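Local coordinates for LbaCas13a H328A (C2c2) (Lachnospiraceae bacterium NK4A179, PDB 5WLH), which binds a precursor CRISPR RNA and, as a Cas13a (C2c2) nuclease guided by it, probably cleaves RNA targets, at residues A[718-721]-A[722-725]; A[691-694]-A[695-698]; A[880-883]-A[884-888]. All coordinates share one frame; numbering follows the deposited sequence.

Interaction 1. Residues A[718-721]-A[722-725]; sequences NALY and YMFK. With nucleotides of chain B.
Leu720 lies over one face of the Phe724 ring one turn further along the alpha-helix 709-732, an i to i+4 CH-pi contact in which Leu720 CG, offset toward the rim, stands 4.0 Å from the centroid of the Phe724 ring, 15° off the ring normal. The leucine methyl CD1 reaches 3.6 Å from Phe724 CE1 and also meets the terminal methyl CE of Met723, brought round by a bend at chi3 (56°). The helix backbone that carries them keeps its i to i+4 bonds, with Met723 N to Ala719 O at 2.9 Å and nearly straight, and Phe724 N to Leu720 O at 2.8 Å. Outside this apolar side, Leu720 packs on Phe687 and Val691 of helix 687-692, while Phe854 meets the Phe724 ring edge-to-face. Tyr721 bonds through OH to Phe682 O and sets its ring against Phe687. Asn718 and Lys725 reach the bound RNA. Asn718, whose OD1 is held by Arg684, turns its amide ND2 to OP2 of A38 of chain B at 3.2 Å, on a bent path. Lys725, folded at chi2 and chi3, brings one ammonium between two consecutive phosphates, where it probably offsets their charge: Lys725 NZ bonds OP2 of A36 of chain B at 2.6 Å and OP2 of U35 of chain B at 2.8 Å.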
ATOM      1  N   ASN A 718      17.014  -8.698  28.887  1.00 30.55           N
ATOM      2  CA  ASN A 718      16.568  -9.392  27.685  1.00 32.97           C
ATOM      3  C   ASN A 718      15.536 -10.460  28.024  1.00 31.42           C
ATOM      4  O   ASN A 718      14.552 -10.635  27.299  1.00 27.39           O
ATOM      5  CB  ASN A 718      17.762 -10.019  26.977  1.00 31.05           C
ATOM      6  CG  ASN A 718      18.591  -8.997  26.212  1.00 32.62           C
ATOM      7  OD1 ASN A 718      18.101  -7.923  25.877  1.00 31.50           O
ATOM      8  ND2 ASN A 718      19.847  -9.331  25.941  1.00 32.99           N
ATOM      9  N   ALA A 719      15.748 -11.180  29.127  1.00 29.84           N
ATOM     10  CA  ALA A 719      14.784 -12.188  29.554  1.00 28.38           C
ATOM     11  C   ALA A 719      13.463 -11.546  29.942  1.00 27.82           C
ATOM     12  O   ALA A 719      12.387 -12.011  29.543  1.00 26.72           O
ATOM     13  CB  ALA A 719      15.356 -12.994  30.725  1.00 28.59           C
ATOM     14  N   LEU A 720      13.523 -10.478  30.734  1.00 24.76           N
ATOM     15  CA  LEU A 720      12.306  -9.801  31.158  1.00 25.89           C
ATOM     16  C   LEU A 720      11.558  -9.232  29.961  1.00 29.41           C
ATOM     17  O   LEU A 720      10.323  -9.285  29.906  1.00 24.24           O
ATOM     18  CB  LEU A 720      12.653  -8.690  32.145  1.00 29.60           C
ATOM     19  CG  LEU A 720      11.508  -8.143  32.994  1.00 33.65           C
ATOM     20  CD1 LEU A 720      11.004  -9.198  33.957  1.00 35.99           C
ATOM     21  CD2 LEU A 720      11.956  -6.900  33.743  1.00 35.74           C
ATOM     22  N   TYR A 721      12.296  -8.691  28.991  1.00 25.27           N
ATOM     23  CA  TYR A 721      11.671  -8.137  27.791  1.00 24.91           C
ATOM     24  C   TYR A 721      10.880  -9.201  27.041  1.00 25.43           C
ATOM     25  O   TYR A 721       9.749  -8.954  26.596  1.00 29.01           O
ATOM     26  CB  TYR A 721      12.744  -7.546  26.880  1.00 23.98           C
ATOM     27  CG  TYR A 721      12.187  -6.535  25.908  1.00 23.74           C
ATOM     28  CD1 TYR A 721      11.649  -5.351  26.358  1.00 23.91           C
ATOM     29  CD2 TYR A 721      12.179  -6.786  24.534  1.00 28.23           C
ATOM     30  CE1 TYR A 721      11.152  -4.410  25.478  1.00 28.47           C
ATOM     31  CE2 TYR A 721      11.684  -5.857  23.651  1.00 24.52           C
ATOM     32  CZ  TYR A 721      11.164  -4.675  24.122  1.00 26.20           C
ATOM     33  OH  TYR A 721      10.659  -3.738  23.252  1.00 26.15           O
ATOM     34  N   TYR A 722      11.476 -10.377  26.865  1.00 25.15           N
ATOM     35  CA  TYR A 722      10.787 -11.465  26.178  1.00 26.27           C
ATOM     36  C   TYR A 722       9.590 -11.937  26.987  1.00 27.16           C
ATOM     37  O   TYR A 722       8.491 -12.095  26.449  1.00 24.60           O
ATOM     38  CB  TYR A 722      11.734 -12.638  25.906  1.00 26.51           C
ATOM     39  CG  TYR A 722      10.989 -13.780  25.248  1.00 30.02           C
ATOM     40  CD1 TYR A 722      10.622 -13.710  23.908  1.00 26.77           C
ATOM     41  CD2 TYR A 722      10.592 -14.895  25.975  1.00 26.67           C
ATOM     42  CE1 TYR A 722       9.914 -14.732  23.303  1.00 26.94           C
ATOM     43  CE2 TYR A 722       9.876 -15.923  25.381  1.00 27.31           C
ATOM     44  CZ  TYR A 722       9.541 -15.835  24.038  1.00 30.57           C
ATOM     45  OH  TYR A 722       8.833 -16.850  23.441  1.00 26.78           O
ATOM     46  N   MET A 723       9.779 -12.161  28.290  1.00 26.80           N
ATOM     47  CA  MET A 723       8.668 -12.630  29.107  1.00 24.17           C
ATOM     48  C   MET A 723       7.518 -11.632  29.106  1.00 25.00           C
ATOM     49  O   MET A 723       6.363 -12.017  28.930  1.00 27.33           O
ATOM     50  CB  MET A 723       9.129 -12.912  30.538  1.00 28.48           C
ATOM     51  CG  MET A 723       7.954 -13.103  31.460  1.00 28.77           C
ATOM     52  SD  MET A 723       8.466 -13.739  33.068  1.00 37.21           S
ATOM     53  CE  MET A 723       9.647 -12.522  33.571  1.00 29.94           C
ATOM     54  N   PHE A 724       7.812 -10.336  29.292  1.00 25.22           N
ATOM     55  CA  PHE A 724       6.754  -9.330  29.240  1.00 22.83           C
ATOM     56  C   PHE A 724       6.057  -9.335  27.887  1.00 24.14           C
ATOM     57  O   PHE A 724       4.830  -9.188  27.809  1.00 23.10           O
ATOM     58  CB  PHE A 724       7.320  -7.936  29.506  1.00 25.26           C
ATOM     59  CG  PHE A 724       7.516  -7.631  30.965  1.00 31.33           C
ATOM     60  CD1 PHE A 724       7.391  -8.634  31.919  1.00 35.66           C
ATOM     61  CD2 PHE A 724       7.825  -6.348  31.380  1.00 30.85           C
ATOM     62  CE1 PHE A 724       7.574  -8.355  33.272  1.00 34.81           C
ATOM     63  CE2 PHE A 724       8.016  -6.062  32.726  1.00 36.94           C
ATOM     64  CZ  PHE A 724       7.885  -7.069  33.669  1.00 35.73           C
ATOM     65  N   LYS A 725       6.825  -9.514  26.812  1.00 26.08           N
ATOM     66  CA  LYS A 725       6.223  -9.535  25.483  1.00 25.84           C
ATOM     67  C   LYS A 725       5.215 -10.672  25.376  1.00 25.31           C
ATOM     68  O   LYS A 725       4.081 -10.476  24.921  1.00 24.38           O
ATOM     69  CB  LYS A 725       7.310  -9.670  24.412  1.00 24.72           C
ATOM     70  CG  LYS A 725       6.762  -9.500  22.975  1.00 24.80           C
ATOM     71  CD  LYS A 725       6.488 -10.858  22.301  1.00 22.79           C
ATOM     72  CE  LYS A 725       7.784 -11.566  21.924  1.00 24.32           C
ATOM     73  NZ  LYS A 725       7.518 -12.889  21.260  1.00 22.14           N
TER
ATOM     74  P     A B  38      21.003  -9.096  22.269  1.00 40.05           P
ATOM     75  OP1   A B  38      21.760  -9.692  21.135  1.00 35.09           O
ATOM     76  OP2   A B  38      21.767  -8.732  23.499  1.00 38.40           O
ATOM     77  O5'   A B  38      20.267  -7.759  21.837  1.00 39.87           O
ATOM     78  C5'   A B  38      19.341  -7.127  22.715  1.00 38.82           C
ATOM     79  C4'   A B  38      19.511  -5.629  22.717  1.00 44.17           C
ATOM     80  O4'   A B  38      20.574  -5.259  23.635  1.00 44.83           O
ATOM     81  C3'   A B  38      19.883  -5.011  21.368  1.00 44.73           C
ATOM     82  O3'   A B  38      19.295  -3.722  21.275  1.00 41.99           O
ATOM     83  C2'   A B  38      21.388  -4.834  21.479  1.00 47.53           C
ATOM     84  O2'   A B  38      21.912  -3.822  20.646  1.00 50.20           O
ATOM     85  C1'   A B  38      21.531  -4.472  22.953  1.00 47.28           C
ATOM     86  N9    A B  38      22.856  -4.735  23.515  1.00 46.17           N
ATOM     87  C8    A B  38      23.553  -5.914  23.573  1.00 48.54           C
ATOM     88  N7    A B  38      24.727  -5.796  24.146  1.00 49.90           N
ATOM     89  C5    A B  38      24.797  -4.452  24.490  1.00 49.56           C
ATOM     90  C6    A B  38      25.786  -3.683  25.128  1.00 51.40           C
ATOM     91  N6    A B  38      26.942  -4.191  25.551  1.00 52.16           N
ATOM     92  N1    A B  38      25.547  -2.368  25.310  1.00 50.58           N
ATOM     93  C2    A B  38      24.384  -1.860  24.882  1.00 50.52           C
ATOM     94  N3    A B  38      23.380  -2.479  24.267  1.00 48.29           N
ATOM     95  C4    A B  38      23.654  -3.785  24.104  1.00 48.84           C
ATOM     96  P     A B  36      10.359 -13.856  19.021  1.00 27.22           P
ATOM     97  OP1   A B  36      10.721 -15.012  19.872  1.00 29.51           O
ATOM     98  OP2   A B  36       9.355 -12.871  19.474  1.00 30.02           O
ATOM     99  O5'   A B  36      11.658 -13.033  18.653  1.00 30.66           O
ATOM    100  C5'   A B  36      12.400 -12.377  19.665  1.00 33.38           C
ATOM    101  C4'   A B  36      13.874 -12.631  19.496  1.00 32.28           C
ATOM    102  O4'   A B  36      14.151 -14.053  19.610  1.00 34.17           O
ATOM    103  C3'   A B  36      14.460 -12.207  18.167  1.00 36.36           C
ATOM    104  O3'   A B  36      15.839 -11.948  18.429  1.00 41.75           O
ATOM    105  C2'   A B  36      14.324 -13.488  17.340  1.00 34.23           C
ATOM    106  O2'   A B  36      15.145 -13.550  16.198  1.00 34.76           O
ATOM    107  C1'   A B  36      14.699 -14.533  18.386  1.00 33.07           C
ATOM    108  N9    A B  36      14.156 -15.874  18.203  1.00 33.56           N
ATOM    109  C8    A B  36      12.906 -16.272  17.794  1.00 29.14           C
ATOM    110  N7    A B  36      12.742 -17.575  17.834  1.00 33.32           N
ATOM    111  C5    A B  36      13.951 -18.056  18.333  1.00 39.16           C
ATOM    112  C6    A B  36      14.421 -19.353  18.620  1.00 39.93           C
ATOM    113  N6    A B  36      13.693 -20.459  18.430  1.00 39.89           N
ATOM    114  N1    A B  36      15.679 -19.476  19.107  1.00 40.02           N
ATOM    115  C2    A B  36      16.409 -18.373  19.298  1.00 39.64           C
ATOM    116  N3    A B  36      16.072 -17.105  19.071  1.00 42.65           N
ATOM    117  C4    A B  36      14.819 -17.018  18.581  1.00 37.40           C
ATOM    118  P     U B  35       5.744 -11.842  17.873  1.00 26.88           P
ATOM    119  OP1   U B  35       4.459 -11.761  17.143  1.00 27.89           O
ATOM    120  OP2   U B  35       5.662 -12.556  19.171  1.00 29.32           O
ATOM    121  O5'   U B  35       6.863 -12.519  16.983  1.00 23.09           O
ATOM    122  C5'   U B  35       6.931 -13.918  16.819  1.00 22.91           C
ATOM    123  C4'   U B  35       8.156 -14.263  16.025  1.00 24.40           C
ATOM    124  O4'   U B  35       8.060 -13.676  14.707  1.00 25.77           O
ATOM    125  C3'   U B  35       9.445 -13.693  16.584  1.00 23.58           C
ATOM    126  O3'   U B  35       9.943 -14.504  17.622  1.00 26.39           O
ATOM    127  C2'   U B  35      10.350 -13.634  15.362  1.00 24.15           C
ATOM    128  O2'   U B  35      10.954 -14.892  15.124  1.00 26.17           O
ATOM    129  C1'   U B  35       9.343 -13.336  14.236  1.00 25.19           C
ATOM    130  N1    U B  35       9.349 -11.902  13.877  1.00 24.76           N
ATOM    131  C2    U B  35      10.331 -11.510  12.995  1.00 27.72           C
ATOM    132  O2    U B  35      11.129 -12.286  12.504  1.00 28.28           O
ATOM    133  N3    U B  35      10.331 -10.181  12.692  1.00 28.35           N
ATOM    134  C4    U B  35       9.482  -9.217  13.193  1.00 29.69           C
ATOM    135  O4    U B  35       9.643  -8.053  12.823  1.00 26.59           O
ATOM    136  C5    U B  35       8.498  -9.694  14.110  1.00 25.20           C
ATOM    137  C6    U B  35       8.461 -10.997  14.416  1.00 23.61           C
TER

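Interaction 2. Residues A[691-694]-A[695-698]; sequences VRDK and DNLG
Asp693 grips Asp695, Asn696 and Gly698 in the turn just after helix 687-692, using both its carbonyl and its carboxylate. Backbone hydrogen bonds converge on Asp693 O, which accepts Gly698 N at 2.8 Å and Asn696 N at 3.0 Å; the two donors come from opposite faces of the carbonyl plane, well out of it. Gly698, with positive phi (65°), turns the chain back to the helix end, and its CA-H points at Arg692 O, with Gly698 CA 3.5 Å from that oxygen. The one side-chain bond within the turn joins Asp695 N to Asp693 OD1 at 2.9 Å through the anti lone pair; with CG anti to the backbone N (chi1 -164°), the carboxylate lies on the side of Asp695 N. An alanine at Asp693 would remove this acceptor and is likely to leave Asp695 N without its mate and the start of the turn less fixed. Asp695 OD2 comes within 3.8 Å of Asp693 OD1, two like charges close together, probably mildly unfavourable. Asn696 ND2 rests 3.3 Å from Asp693 CB and bonds to Leu690 O, tying the loop to the last helical turn. Apolar contact is light, Val691 CG1 to Leu697 CD1 at 4.3 Å. Both residues are buried, Val691 against Tyr717 of helix 709-732, Leu697 against Leu855 and Lys859 of helix 843-861.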
ATOM      1  N   VAL A 691      11.819  -0.627  34.219  1.00 34.63           N
ATOM      2  CA  VAL A 691      11.478  -1.652  35.200  1.00 39.78           C
ATOM      3  C   VAL A 691      12.100  -1.323  36.553  1.00 37.06           C
ATOM      4  O   VAL A 691      11.538  -1.674  37.594  1.00 38.33           O
ATOM      5  CB  VAL A 691      11.883  -3.055  34.713  1.00 39.50           C
ATOM      6  CG1 VAL A 691      11.147  -3.388  33.413  1.00 42.69           C
ATOM      7  CG2 VAL A 691      13.376  -3.151  34.543  1.00 38.39           C
ATOM      8  N   ARG A 692      13.239  -0.628  36.564  1.00 37.54           N
ATOM      9  CA  ARG A 692      13.859  -0.213  37.819  1.00 38.63           C
ATOM     10  C   ARG A 692      13.109   0.931  38.492  1.00 41.97           C
ATOM     11  O   ARG A 692      13.221   1.094  39.713  1.00 39.74           O
ATOM     12  CB  ARG A 692      15.308   0.188  37.569  1.00 38.12           C
ATOM     13  CG  ARG A 692      16.219  -0.989  37.271  1.00 41.87           C
ATOM     14  CD  ARG A 692      17.665  -0.567  37.315  1.00 44.87           C
ATOM     15  NE  ARG A 692      17.925   0.534  36.395  1.00 46.10           N
ATOM     16  CZ  ARG A 692      18.417   0.382  35.169  1.00 45.03           C
ATOM     17  NH1 ARG A 692      18.707  -0.829  34.712  1.00 47.15           N
ATOM     18  NH2 ARG A 692      18.625   1.443  34.401  1.00 42.09           N
ATOM     19  N   ASP A 693      12.353   1.718  37.732  1.00 41.61           N
ATOM     20  CA  ASP A 693      11.631   2.844  38.306  1.00 43.69           C
ATOM     21  C   ASP A 693      10.700   2.367  39.411  1.00 42.51           C
ATOM     22  O   ASP A 693       9.891   1.457  39.214  1.00 37.53           O
ATOM     23  CB  ASP A 693      10.832   3.572  37.224  1.00 51.90           C
ATOM     24  CG  ASP A 693      10.372   4.948  37.667  1.00 55.25           C
ATOM     25  OD1 ASP A 693       9.491   5.035  38.550  1.00 57.15           O
ATOM     26  OD2 ASP A 693      10.889   5.948  37.124  1.00 57.31           O
ATOM     27  N   LYS A 694      10.814   2.991  40.586  1.00 37.35           N
ATOM     28  CA  LYS A 694      10.055   2.506  41.727  1.00 41.64           C
ATOM     29  C   LYS A 694       8.581   2.867  41.638  1.00 46.52           C
ATOM     30  O   LYS A 694       7.762   2.247  42.325  1.00 48.11           O
ATOM     31  CB  LYS A 694      10.676   3.046  43.015  1.00 39.14           C
ATOM     32  CG  LYS A 694      11.961   2.336  43.396  1.00 36.61           C
ATOM     33  CD  LYS A 694      12.607   3.006  44.601  1.00 39.33           C
ATOM     34  CE  LYS A 694      14.036   2.559  44.794  1.00 40.17           C
ATOM     35  NZ  LYS A 694      14.795   3.606  45.530  1.00 36.31           N
ATOM     36  N   ASP A 695       8.220   3.847  40.808  1.00 51.23           N
ATOM     37  CA  ASP A 695       6.805   4.108  40.565  1.00 55.26           C
ATOM     38  C   ASP A 695       6.180   3.016  39.707  1.00 52.78           C
ATOM     39  O   ASP A 695       4.967   2.791  39.773  1.00 52.41           O
ATOM     40  CB  ASP A 695       6.629   5.471  39.901  1.00 58.71           C
ATOM     41  CG  ASP A 695       6.893   6.610  40.851  1.00 62.20           C
ATOM     42  OD1 ASP A 695       6.596   6.449  42.055  1.00 62.73           O
ATOM     43  OD2 ASP A 695       7.397   7.660  40.399  1.00 64.22           O
ATOM     44  N   ASN A 696       6.989   2.328  38.908  1.00 49.22           N
ATOM     45  CA  ASN A 696       6.487   1.270  38.045  1.00 49.48           C
ATOM     46  C   ASN A 696       6.615  -0.082  38.732  1.00 49.08           C
ATOM     47  O   ASN A 696       5.680  -0.536  39.398  1.00 56.43           O
ATOM     48  CB  ASN A 696       7.232   1.286  36.708  1.00 47.90           C
ATOM     49  CG  ASN A 696       7.103   2.619  36.002  1.00 45.50           C
ATOM     50  OD1 ASN A 696       6.071   3.277  36.104  1.00 48.92           O
ATOM     51  ND2 ASN A 696       8.154   3.031  35.294  1.00 43.02           N
ATOM     52  N   LEU A 697       7.768  -0.728  38.587  1.00 39.09           N
ATOM     53  CA  LEU A 697       7.980  -2.050  39.154  1.00 42.64           C
ATOM     54  C   LEU A 697       9.052  -2.097  40.228  1.00 42.69           C
ATOM     55  O   LEU A 697       9.000  -2.980  41.089  1.00 43.07           O
ATOM     56  CB  LEU A 697       8.355  -3.048  38.052  1.00 41.07           C
ATOM     57  CG  LEU A 697       7.290  -3.319  36.991  1.00 40.18           C
ATOM     58  CD1 LEU A 697       7.837  -4.320  35.991  1.00 43.04           C
ATOM     59  CD2 LEU A 697       5.983  -3.829  37.597  1.00 38.25           C
ATOM     60  N   GLY A 698      10.025  -1.194  40.192  1.00 43.41           N
ATOM     61  CA  GLY A 698      11.050  -1.180  41.220  1.00 43.35           C
ATOM     62  C   GLY A 698      11.923  -2.412  41.236  1.00 40.01           C
ATOM     63  O   GLY A 698      12.480  -2.760  42.284  1.00 38.37           O
TER

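Interaction 3. Residues A[880-883]-A[884-888]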
ATOM      1  N   VAL A 880      10.955 -27.675  33.254  1.00 43.25           N
ATOM      2  CA  VAL A 880       9.527 -27.973  33.137  1.00 45.79           C
ATOM      3  C   VAL A 880       9.285 -29.074  32.107  1.00 50.92           C
ATOM      4  O   VAL A 880       8.564 -28.855  31.125  1.00 52.02           O
ATOM      5  CB  VAL A 880       8.735 -26.699  32.795  1.00 47.49           C
ATOM      6  CG1 VAL A 880       7.249 -26.898  33.060  1.00 48.78           C
ATOM      7  CG2 VAL A 880       9.246 -25.540  33.619  1.00 47.08           C
ATOM      8  N   PRO A 881       9.864 -30.266  32.276  1.00 56.05           N
ATOM      9  CA  PRO A 881       9.624 -31.335  31.295  1.00 57.31           C
ATOM     10  C   PRO A 881       8.196 -31.855  31.313  1.00 58.24           C
ATOM     11  O   PRO A 881       7.791 -32.542  30.367  1.00 61.84           O
ATOM     12  CB  PRO A 881      10.618 -32.421  31.717  1.00 58.16           C
ATOM     13  CG  PRO A 881      10.741 -32.240  33.195  1.00 58.66           C
ATOM     14  CD  PRO A 881      10.607 -30.755  33.454  1.00 59.15           C
ATOM     15  N   ASP A 882       7.431 -31.543  32.357  1.00 58.54           N
ATOM     16  CA  ASP A 882       6.045 -31.959  32.514  1.00 59.64           C
ATOM     17  C   ASP A 882       5.066 -30.978  31.881  1.00 57.39           C
ATOM     18  O   ASP A 882       3.873 -31.008  32.201  1.00 53.99           O
ATOM     19  CB  ASP A 882       5.730 -32.122  34.003  1.00 57.67           C
ATOM     20  CG  ASP A 882       6.375 -31.028  34.853  1.00 54.51           C
ATOM     21  OD1 ASP A 882       7.541 -30.679  34.592  1.00 43.41           O
ATOM     22  OD2 ASP A 882       5.711 -30.509  35.772  1.00 58.03           O
ATOM     23  N   PHE A 883       5.549 -30.111  30.992  1.00 57.16           N
ATOM     24  CA  PHE A 883       4.747 -28.985  30.527  1.00 55.25           C
ATOM     25  C   PHE A 883       3.623 -29.437  29.598  1.00 52.64           C
ATOM     26  O   PHE A 883       2.465 -29.029  29.762  1.00 47.40           O
ATOM     27  CB  PHE A 883       5.661 -27.968  29.841  1.00 53.10           C
ATOM     28  CG  PHE A 883       4.938 -26.808  29.257  1.00 48.53           C
ATOM     29  CD1 PHE A 883       3.982 -26.132  29.996  1.00 47.39           C
ATOM     30  CD2 PHE A 883       5.208 -26.389  27.965  1.00 44.40           C
ATOM     31  CE1 PHE A 883       3.303 -25.066  29.455  1.00 43.18           C
ATOM     32  CE2 PHE A 883       4.539 -25.319  27.426  1.00 40.97           C
ATOM     33  CZ  PHE A 883       3.581 -24.658  28.171  1.00 41.93           C
ATOM     34  N   ALA A 884       3.941 -30.288  28.617  1.00 57.07           N
ATOM     35  CA  ALA A 884       2.937 -30.724  27.648  1.00 63.74           C
ATOM     36  C   ALA A 884       1.764 -31.453  28.300  1.00 67.87           C
ATOM     37  O   ALA A 884       0.705 -31.588  27.675  1.00 70.05           O
ATOM     38  CB  ALA A 884       3.584 -31.617  26.590  1.00 64.07           C
ATOM     39  N   LYS A 885       1.926 -31.919  29.541  1.00 66.06           N
ATOM     40  CA  LYS A 885       0.860 -32.659  30.208  1.00 64.33           C
ATOM     41  C   LYS A 885      -0.286 -31.747  30.627  1.00 63.90           C
ATOM     42  O   LYS A 885      -1.434 -32.196  30.711  1.00 59.29           O
ATOM     43  CB  LYS A 885       1.432 -33.399  31.420  1.00 64.78           C
ATOM     44  CG  LYS A 885       0.422 -34.203  32.221  1.00 67.47           C
ATOM     45  CD  LYS A 885       0.721 -34.135  33.712  1.00 69.61           C
ATOM     46  CE  LYS A 885       2.188 -34.428  34.003  1.00 71.42           C
ATOM     47  NZ  LYS A 885       2.596 -33.948  35.353  1.00 72.02           N
ATOM     48  N   TYR A 886      -0.007 -30.466  30.869  1.00 68.17           N
ATOM     49  CA  TYR A 886      -1.004 -29.574  31.449  1.00 71.56           C
ATOM     50  C   TYR A 886      -1.888 -28.881  30.420  1.00 69.38           C
ATOM     51  O   TYR A 886      -2.964 -28.393  30.786  1.00 70.62           O
ATOM     52  CB  TYR A 886      -0.322 -28.505  32.308  1.00 74.73           C
ATOM     53  CG  TYR A 886       0.253 -29.011  33.616  1.00 78.59           C
ATOM     54  CD1 TYR A 886       1.435 -29.738  33.641  1.00 79.12           C
ATOM     55  CD2 TYR A 886      -0.381 -28.748  34.826  1.00 80.70           C
ATOM     56  CE1 TYR A 886       1.970 -30.199  34.834  1.00 80.08           C
ATOM     57  CE2 TYR A 886       0.146 -29.202  36.025  1.00 81.45           C
ATOM     58  CZ  TYR A 886       1.322 -29.928  36.021  1.00 80.30           C
ATOM     59  OH  TYR A 886       1.851 -30.383  37.207  1.00 78.30           O
ATOM     60  N   VAL A 887      -1.465 -28.802  29.157  1.00 63.39           N
ATOM     61  CA  VAL A 887      -2.171 -28.022  28.148  1.00 55.86           C
ATOM     62  C   VAL A 887      -2.266 -28.826  26.856  1.00 51.65           C
ATOM     63  O   VAL A 887      -1.394 -29.643  26.546  1.00 49.19           O
ATOM     64  CB  VAL A 887      -1.476 -26.663  27.894  1.00 54.21           C
ATOM     65  CG1 VAL A 887      -1.290 -25.896  29.195  1.00 50.81           C
ATOM     66  CG2 VAL A 887      -0.138 -26.867  27.212  1.00 52.62           C
ATOM     67  N   LYS A 888      -3.344 -28.592  26.098  1.00 46.33           N
ATOM     68  CA  LYS A 888      -3.536 -29.210  24.784  1.00 42.52           C
ATOM     69  C   LYS A 888      -4.189 -28.208  23.833  1.00 37.18           C
ATOM     70  O   LYS A 888      -5.303 -28.424  23.352  1.00 32.40           O
ATOM     71  CB  LYS A 888      -4.387 -30.477  24.898  1.00 43.02           C
ATOM     72  CG  LYS A 888      -3.853 -31.534  25.851  1.00 46.55           C
ATOM     73  CD  LYS A 888      -2.664 -32.285  25.265  1.00 51.01           C
ATOM     74  CE  LYS A 888      -1.858 -32.974  26.369  1.00 52.66           C
ATOM     75  NZ  LYS A 888      -0.473 -33.319  25.938  1.00 51.64           N
TER
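Tyr886 and Lys885 curl back over Asp882 and Phe883 in a short turn of helical backbone angles that follows a type I beta turn, Val880 to Phe883. Two backbone hydrogen bonds span it, both i to i+3: Tyr886 N to Phe883 O at 3.1 Å, the donor above the carbonyl plane, and a weak one from Lys885 N to Asp882 O at 3.4 Å. Further on, Lys888 NZ bends back to Ala884 O at 2.7 Å, so a lysine ammonium takes up a carbonyl of the turn. Aromatic contact centres on Tyr886, whose ring presents its edge, in plane, to Asp882 O, with Tyr886 CD1 3.1 Å from that oxygen. The ring continues past the Asp882 carboxylate, the two planes 70° apart and Tyr886 CE1 3.9 Å from Asp882 OD2. With CG between the backbone N and the carbonyl carbon (chi1 40°), this carboxylate lies beside the tyrosine ring, and OD2 forms a salt bridge with Lys658. Lys885 NZ is a further positive group, 4.7 Å from Asp882 OD2, too far to pair with it directly. Apolar contact is slight, Phe883 CZ meeting Val887 CG2 at 4.4 Å. The loop, which joins helices 843-861 and 891-898, lies against two earlier helices: Phe883 packs on Leu661 of 654-665 and on Thr636 and Lys640 of 635-645, while Tyr886 lies against Lys658 and Ile662 of 654-665.

Along the chain interaction 2 comes first, at the end of helix 687-692, then interaction 1 on helix 709-732, and interaction 3 in the loop after helix 843-861. Interactions 1 and 2 have centres about 15 Å apart and share one apolar core: Phe724 CZ packs on Leu697 CD1 at 3.6 Å, and Leu720 CD2 on Val691 CG1 at 3.6 Å. The turn thus backs the helix that carries the RNA-binding Asn718 and Lys725. Interaction 3 touches neither, its centre about 21 Å from interaction 1 and 33 Å from interaction 2, but helix 635-645 receives side chains from both interactions 1 and 3. Of the three, interaction 1 alone meets the RNA.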